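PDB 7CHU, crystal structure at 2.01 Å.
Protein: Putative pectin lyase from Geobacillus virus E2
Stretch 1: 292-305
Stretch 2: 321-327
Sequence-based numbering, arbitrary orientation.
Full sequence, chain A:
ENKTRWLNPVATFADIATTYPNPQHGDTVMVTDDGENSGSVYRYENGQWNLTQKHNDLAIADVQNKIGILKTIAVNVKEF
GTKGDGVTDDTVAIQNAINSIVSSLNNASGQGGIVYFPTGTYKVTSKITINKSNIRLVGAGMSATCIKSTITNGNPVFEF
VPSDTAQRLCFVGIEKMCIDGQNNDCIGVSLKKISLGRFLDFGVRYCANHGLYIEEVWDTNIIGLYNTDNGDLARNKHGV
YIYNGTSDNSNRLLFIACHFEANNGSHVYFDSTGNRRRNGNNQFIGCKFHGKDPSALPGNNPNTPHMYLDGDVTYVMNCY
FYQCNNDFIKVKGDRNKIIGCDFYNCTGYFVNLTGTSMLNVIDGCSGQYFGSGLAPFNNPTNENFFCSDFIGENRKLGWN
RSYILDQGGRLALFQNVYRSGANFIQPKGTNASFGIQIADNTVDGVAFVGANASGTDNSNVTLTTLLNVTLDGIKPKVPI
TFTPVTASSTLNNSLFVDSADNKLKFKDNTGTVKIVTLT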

ATOM      1  N   LYS A 292      15.456  19.371   3.415  1.00 15.85           N
ATOM      2  CA  LYS A 292      16.869  19.379   3.761  1.00 18.49           C
ATOM      3  C   LYS A 292      17.128  19.996   5.127  1.00 20.78           C
ATOM      4  O   LYS A 292      17.988  19.518   5.868  1.00 16.76           O
ATOM      5  CB  LYS A 292      17.652  20.147   2.688  1.00 18.10           C
ATOM      6  CG  LYS A 292      19.150  20.185   2.922  1.00 22.14           C
ATOM      7  CD  LYS A 292      19.850  20.869   1.772  1.00 24.92           C
ATOM      8  CE  LYS A 292      21.338  20.822   1.989  1.00 28.28           C
ATOM      9  NZ  LYS A 292      22.030  21.212   0.766  1.00 31.52           N
ATOM     10  N   ASP A 293      16.386  21.045   5.477  1.00 19.72           N
ATOM     11  CA  ASP A 293      16.686  21.879   6.641  1.00 23.81           C
ATOM     12  C   ASP A 293      15.403  22.084   7.437  1.00 23.95           C
ATOM     13  O   ASP A 293      14.570  22.933   7.080  1.00 22.45           O
ATOM     14  CB  ASP A 293      17.294  23.202   6.185  1.00 23.42           C
ATOM     15  CG  ASP A 293      17.546  24.186   7.323  1.00 27.95           C
ATOM     16  OD1 ASP A 293      17.363  23.822   8.517  1.00 27.78           O
ATOM     17  OD2 ASP A 293      17.946  25.339   7.006  1.00 27.45           O
ATOM     18  N   PRO A 294      15.194  21.323   8.512  1.00 26.79           N
ATOM     19  CA  PRO A 294      13.973  21.502   9.312  1.00 26.14           C
ATOM     20  C   PRO A 294      14.011  22.687  10.267  1.00 29.14           C
ATOM     21  O   PRO A 294      12.979  22.995  10.869  1.00 31.14           O
ATOM     22  CB  PRO A 294      13.863  20.180  10.077  1.00 25.70           C
ATOM     23  CG  PRO A 294      15.284  19.695  10.178  1.00 27.90           C
ATOM     24  CD  PRO A 294      15.976  20.143   8.925  1.00 27.71           C
ATOM     25  N   SER A 295      15.148  23.377  10.400  1.00 28.86           N
ATOM     26  CA  SER A 295      15.244  24.468  11.370  1.00 30.55           C
ATOM     27  C   SER A 295      14.473  25.709  10.927  1.00 29.43           C
ATOM     28  O   SER A 295      13.975  26.459  11.773  1.00 33.30           O
ATOM     29  CB  SER A 295      16.717  24.821  11.614  1.00 32.20           C
ATOM     30  OG  SER A 295      17.250  25.579  10.537  1.00 34.22           O
ATOM     31  N   ALA A 296      14.343  25.934   9.621  1.00 30.37           N
ATOM     32  CA  ALA A 296      13.745  27.158   9.103  1.00 29.43           C
ATOM     33  C   ALA A 296      13.302  26.934   7.666  1.00 29.03           C
ATOM     34  O   ALA A 296      13.878  26.126   6.934  1.00 24.23           O
ATOM     35  CB  ALA A 296      14.725  28.333   9.159  1.00 29.95           C
ATOM     36  N   LEU A 297      12.284  27.689   7.263  1.00 27.34           N
ATOM     37  CA  LEU A 297      11.807  27.700   5.888  1.00 29.60           C
ATOM     38  C   LEU A 297      11.737  29.158   5.453  1.00 29.48           C
ATOM     39  O   LEU A 297      11.091  29.966   6.137  1.00 32.37           O
ATOM     40  CB  LEU A 297      10.446  27.011   5.799  1.00 26.16           C
ATOM     41  CG  LEU A 297       9.905  26.768   4.397  1.00 27.60           C
ATOM     42  CD1 LEU A 297      10.712  25.691   3.672  1.00 20.97           C
ATOM     43  CD2 LEU A 297       8.432  26.395   4.498  1.00 23.79           C
ATOM     44  N   PRO A 298      12.393  29.565   4.363  1.00 30.07           N
ATOM     45  CA  PRO A 298      13.199  28.850   3.369  1.00 28.81           C
ATOM     46  C   PRO A 298      14.400  28.136   3.960  1.00 29.01           C
ATOM     47  O   PRO A 298      14.705  27.030   3.512  1.00 26.43           O
ATOM     48  CB  PRO A 298      13.666  29.969   2.419  1.00 31.35           C
ATOM     49  CG  PRO A 298      12.721  31.073   2.634  1.00 32.30           C
ATOM     50  CD  PRO A 298      12.336  31.007   4.072  1.00 33.43           C
ATOM     51  N   GLY A 299      15.041  28.753   4.958  1.00 27.19           N
ATOM     52  CA  GLY A 299      16.274  28.215   5.507  1.00 23.75           C
ATOM     53  C   GLY A 299      17.237  27.795   4.412  1.00 25.06           C
ATOM     54  O   GLY A 299      17.425  28.493   3.415  1.00 22.81           O
ATOM     55  N   ASN A 300      17.842  26.618   4.588  1.00 25.79           N
ATOM     56  CA  ASN A 300      18.795  26.051   3.640  1.00 27.37           C
ATOM     57  C   ASN A 300      18.115  25.154   2.601  1.00 27.24           C
ATOM     58  O   ASN A 300      18.777  24.326   1.967  1.00 26.86           O
ATOM     59  CB  ASN A 300      19.864  25.264   4.413  1.00 26.31           C
ATOM     60  CG  ASN A 300      21.038  24.842   3.549  1.00 40.39           C
ATOM     61  OD1 ASN A 300      21.604  23.755   3.735  1.00 40.72           O
ATOM     62  ND2 ASN A 300      21.411  25.693   2.592  1.00 38.71           N
ATOM     63  N   ASN A 301      16.814  25.263   2.458  1.00 24.60           N
ATOM     64  CA  ASN A 301      16.127  24.302   1.615  1.00 24.03           C
ATOM     65  C   ASN A 301      16.143  24.760   0.166  1.00 24.45           C
ATOM     66  O   ASN A 301      15.912  25.940  -0.118  1.00 20.55           O
ATOM     67  CB  ASN A 301      14.683  24.111   2.080  1.00 20.65           C
ATOM     68  CG  ASN A 301      14.599  23.515   3.468  1.00 24.01           C
ATOM     69  OD1 ASN A 301      14.809  22.300   3.641  1.00 20.91           O
ATOM     70  ND2 ASN A 301      14.302  24.355   4.475  1.00 17.66           N
ATOM     71  N   PRO A 302      16.411  23.853  -0.767  1.00 22.10           N
ATOM     72  CA  PRO A 302      16.533  24.272  -2.168  1.00 21.82           C
ATOM     73  C   PRO A 302      15.198  24.746  -2.712  1.00 21.29           C
ATOM     74  O   PRO A 302      14.137  24.205  -2.382  1.00 17.68           O
ATOM     75  CB  PRO A 302      17.026  23.006  -2.887  1.00 24.13           C
ATOM     76  CG  PRO A 302      16.613  21.855  -1.978  1.00 22.85           C
ATOM     77  CD  PRO A 302      16.674  22.415  -0.569  1.00 22.54           C
ATOM     78  N   ASN A 303      15.267  25.784  -3.545  1.00 19.71           N
ATOM     79  CA  ASN A 303      14.094  26.389  -4.168  1.00 20.42           C
ATOM     80  C   ASN A 303      13.707  25.544  -5.375  1.00 16.67           C
ATOM     81  O   ASN A 303      14.032  25.849  -6.520  1.00 18.91           O
ATOM     82  CB  ASN A 303      14.389  27.836  -4.558  1.00 22.43           C
ATOM     83  CG  ASN A 303      13.178  28.559  -5.130  1.00 25.93           C
ATOM     84  OD1 ASN A 303      12.078  28.006  -5.217  1.00 21.97           O
ATOM     85  ND2 ASN A 303      13.388  29.805  -5.540  1.00 31.36           N
ATOM     86  N   THR A 304      12.979  24.466  -5.099  1.00 18.02           N
ATOM     87  CA  THR A 304      12.588  23.484  -6.099  1.00 16.16           C
ATOM     88  C   THR A 304      11.530  22.581  -5.476  1.00 16.67           C
ATOM     89  O   THR A 304      11.556  22.347  -4.261  1.00 15.75           O
ATOM     90  CB  THR A 304      13.818  22.680  -6.569  1.00 17.09           C
ATOM     91  OG1 THR A 304      13.500  21.895  -7.728  1.00 20.40           O
ATOM     92  CG2 THR A 304      14.354  21.789  -5.451  1.00 20.68           C
ATOM     93  N   PRO A 305      10.565  22.102  -6.249  1.00 12.82           N
ATOM     94  CA  PRO A 305       9.496  21.304  -5.647  1.00 15.64           C
ATOM     95  C   PRO A 305      10.014  19.956  -5.174  1.00 15.23           C
ATOM     96  O   PRO A 305      11.035  19.453  -5.660  1.00 16.11           O
ATOM     97  CB  PRO A 305       8.476  21.156  -6.779  1.00 14.75           C
ATOM     98  CG  PRO A 305       9.281  21.332  -8.032  1.00 17.59           C
ATOM     99  CD  PRO A 305      10.360  22.317  -7.688  1.00 15.61           C
TER
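Stretch 2 (321-327) FYQCNND

Stretch 2 enters as the end of a strand, 321-324, and continues as a loop through Asp327. It lies along stretch 1, which has no regular helix or strand, and the two run in the same general direction: Gln323 is level with Pro294, Asn325 with Asn303, and Asn326 with Pro305.

Phe321 does not reach stretch 1. Tyr322 (chi1 t) meets it with the end of its side chain. Its OH lies 3.3 Å from Pro294 CB, and the proline packs at the ring edge, near the ring plane.

Gln323 has positive phi (63/82). Its side chain, chi1 t and chi2 p, brings the amide to the backbone of stretch 1. NE2 donates to Asp293 O at 2.8 Å. Asp293 O also accepts from Asn301 ND2 at 3.0 Å, so one carbonyl joins both amides. A water accepts from Gln323 NE2 and donates to Pro294 O.

The CB of Cys324 points away, yet SG lies 3.6 Å from Thr304 O. Cys324 O is 3.6 Å from Leu297 CD1.

Asn325 has the largest area covered by stretch 1. Its CB points toward stretch 1 and lies 3.9 Å from Asn301 CB. Asn325 ND2 donates to Asn301 O at 3.2 Å, and Asn325 OD1 is 3.7 Å from Pro298 CB. A second water accepts from Asn325 N and donates to Pro302 O. Asn325 O receives a CA-H...O contact from Asn303 CA at 3.4 Å.

Asn326 is extended, with phi/psi 173/-167. Its ND2 donates to Asn303 OD1 at 3.0 Å, a side-chain to side-chain bond. Its CB is 3.3 Å from Thr304 O. Asn326 OD1 accepts from Asp327 N at 2.7 Å, which ties the side chain to the next residue.

Asp327 makes its contact through the backbone: its O is 3.1 Å from Pro305 CA, a CA-H...O contact.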

ATOM      1  N   PHE A 321       4.774  14.498   2.847  1.00 12.70           N
ATOM      2  CA  PHE A 321       5.533  15.642   2.356  1.00 16.10           C
ATOM      3  C   PHE A 321       5.817  16.582   3.515  1.00 17.46           C
ATOM      4  O   PHE A 321       4.893  16.937   4.261  1.00 17.93           O
ATOM      5  CB  PHE A 321       4.751  16.401   1.277  1.00 12.98           C
ATOM      6  CG  PHE A 321       4.625  15.650  -0.025  1.00 12.03           C
ATOM      7  CD1 PHE A 321       3.618  14.693  -0.197  1.00 13.14           C
ATOM      8  CD2 PHE A 321       5.508  15.904  -1.071  1.00 12.82           C
ATOM      9  CE1 PHE A 321       3.502  13.985  -1.394  1.00 14.11           C
ATOM     10  CE2 PHE A 321       5.399  15.208  -2.284  1.00 13.43           C
ATOM     11  CZ  PHE A 321       4.394  14.260  -2.450  1.00 14.82           C
ATOM     12  N   TYR A 322       7.073  17.013   3.651  1.00 16.64           N
ATOM     13  CA  TYR A 322       7.428  17.906   4.749  1.00 20.18           C
ATOM     14  C   TYR A 322       8.577  18.821   4.346  1.00 17.69           C
ATOM     15  O   TYR A 322       9.566  18.359   3.767  1.00 17.77           O
ATOM     16  CB  TYR A 322       7.798  17.097   6.005  1.00 18.94           C
ATOM     17  CG  TYR A 322       8.538  17.893   7.049  1.00 20.07           C
ATOM     18  CD1 TYR A 322       7.901  18.890   7.762  1.00 18.36           C
ATOM     19  CD2 TYR A 322       9.879  17.662   7.295  1.00 20.63           C
ATOM     20  CE1 TYR A 322       8.585  19.628   8.710  1.00 23.08           C
ATOM     21  CE2 TYR A 322      10.567  18.383   8.232  1.00 20.76           C
ATOM     22  CZ  TYR A 322       9.916  19.360   8.945  1.00 22.73           C
ATOM     23  OH  TYR A 322      10.618  20.091   9.871  1.00 26.15           O
ATOM     24  N   GLN A 323       8.429  20.116   4.652  1.00 15.46           N
ATOM     25  CA  GLN A 323       9.494  21.111   4.578  1.00 14.95           C
ATOM     26  C   GLN A 323      10.032  21.311   3.158  1.00 18.97           C
ATOM     27  O   GLN A 323      11.048  20.715   2.777  1.00 17.90           O
ATOM     28  CB  GLN A 323      10.626  20.729   5.534  1.00 16.63           C
ATOM     29  CG  GLN A 323      11.595  21.866   5.898  1.00 15.55           C
ATOM     30  CD  GLN A 323      11.033  22.814   6.970  1.00 20.81           C
ATOM     31  OE1 GLN A 323       9.838  22.795   7.264  1.00 17.68           O
ATOM     32  NE2 GLN A 323      11.890  23.672   7.520  1.00 21.36           N
ATOM     33  N   CYS A 324       9.330  22.135   2.362  1.00 13.82           N
ATOM     34  CA  CYS A 324       9.698  22.456   0.958  1.00 15.67           C
ATOM     35  C   CYS A 324       9.703  23.935   0.639  1.00 19.15           C
ATOM     36  O   CYS A 324       8.712  24.623   0.859  1.00 15.11           O
ATOM     37  CB  CYS A 324       8.749  21.706   0.022  1.00 17.96           C
ATOM     38  SG  CYS A 324       8.972  22.038  -1.736  1.00 18.34           S
ATOM     39  N   ASN A 325      10.811  24.419   0.089  1.00 18.50           N
ATOM     40  CA  ASN A 325      10.904  25.813  -0.318  1.00 18.89           C
ATOM     41  C   ASN A 325      10.377  26.008  -1.743  1.00 20.61           C
ATOM     42  O   ASN A 325      11.078  26.535  -2.606  1.00 20.02           O
ATOM     43  CB  ASN A 325      12.362  26.267  -0.214  1.00 19.92           C
ATOM     44  CG  ASN A 325      12.539  27.748  -0.469  1.00 25.59           C
ATOM     45  OD1 ASN A 325      11.606  28.538  -0.319  1.00 20.98           O
ATOM     46  ND2 ASN A 325      13.750  28.136  -0.856  1.00 21.09           N
ATOM     47  N   ASN A 326       9.120  25.625  -1.958  1.00 17.97           N
ATOM     48  CA  ASN A 326       8.485  25.597  -3.279  1.00 18.24           C
ATOM     49  C   ASN A 326       7.115  24.943  -3.127  1.00 16.72           C
ATOM     50  O   ASN A 326       6.617  24.817  -2.010  1.00 20.74           O
ATOM     51  CB  ASN A 326       9.336  24.838  -4.305  1.00 18.83           C
ATOM     52  CG  ASN A 326       9.071  25.294  -5.734  1.00 18.53           C
ATOM     53  OD1 ASN A 326       8.084  24.897  -6.351  1.00 18.59           O
ATOM     54  ND2 ASN A 326       9.955  26.136  -6.258  1.00 17.81           N
ATOM     55  N   ASP A 327       6.471  24.577  -4.232  1.00 17.10           N
ATOM     56  CA  ASP A 327       5.292  23.720  -4.148  1.00 18.44           C
ATOM     57  C   ASP A 327       5.759  22.322  -3.774  1.00 14.79           C
ATOM     58  O   ASP A 327       6.818  21.880  -4.219  1.00 17.53           O
ATOM     59  CB  ASP A 327       4.531  23.672  -5.473  1.00 18.08           C
ATOM     60  CG  ASP A 327       4.272  25.048  -6.049  1.00 20.08           C
ATOM     61  OD1 ASP A 327       3.714  25.904  -5.329  1.00 17.04           O
ATOM     62  OD2 ASP A 327       4.624  25.271  -7.226  1.00 19.88           O
TER
HETATM   63  O   HOH W   1      10.765  25.237   9.986  1.00 30.72           O
HETATM   64  O   HOH W   2      12.886  22.389  -0.684  1.00 19.62           O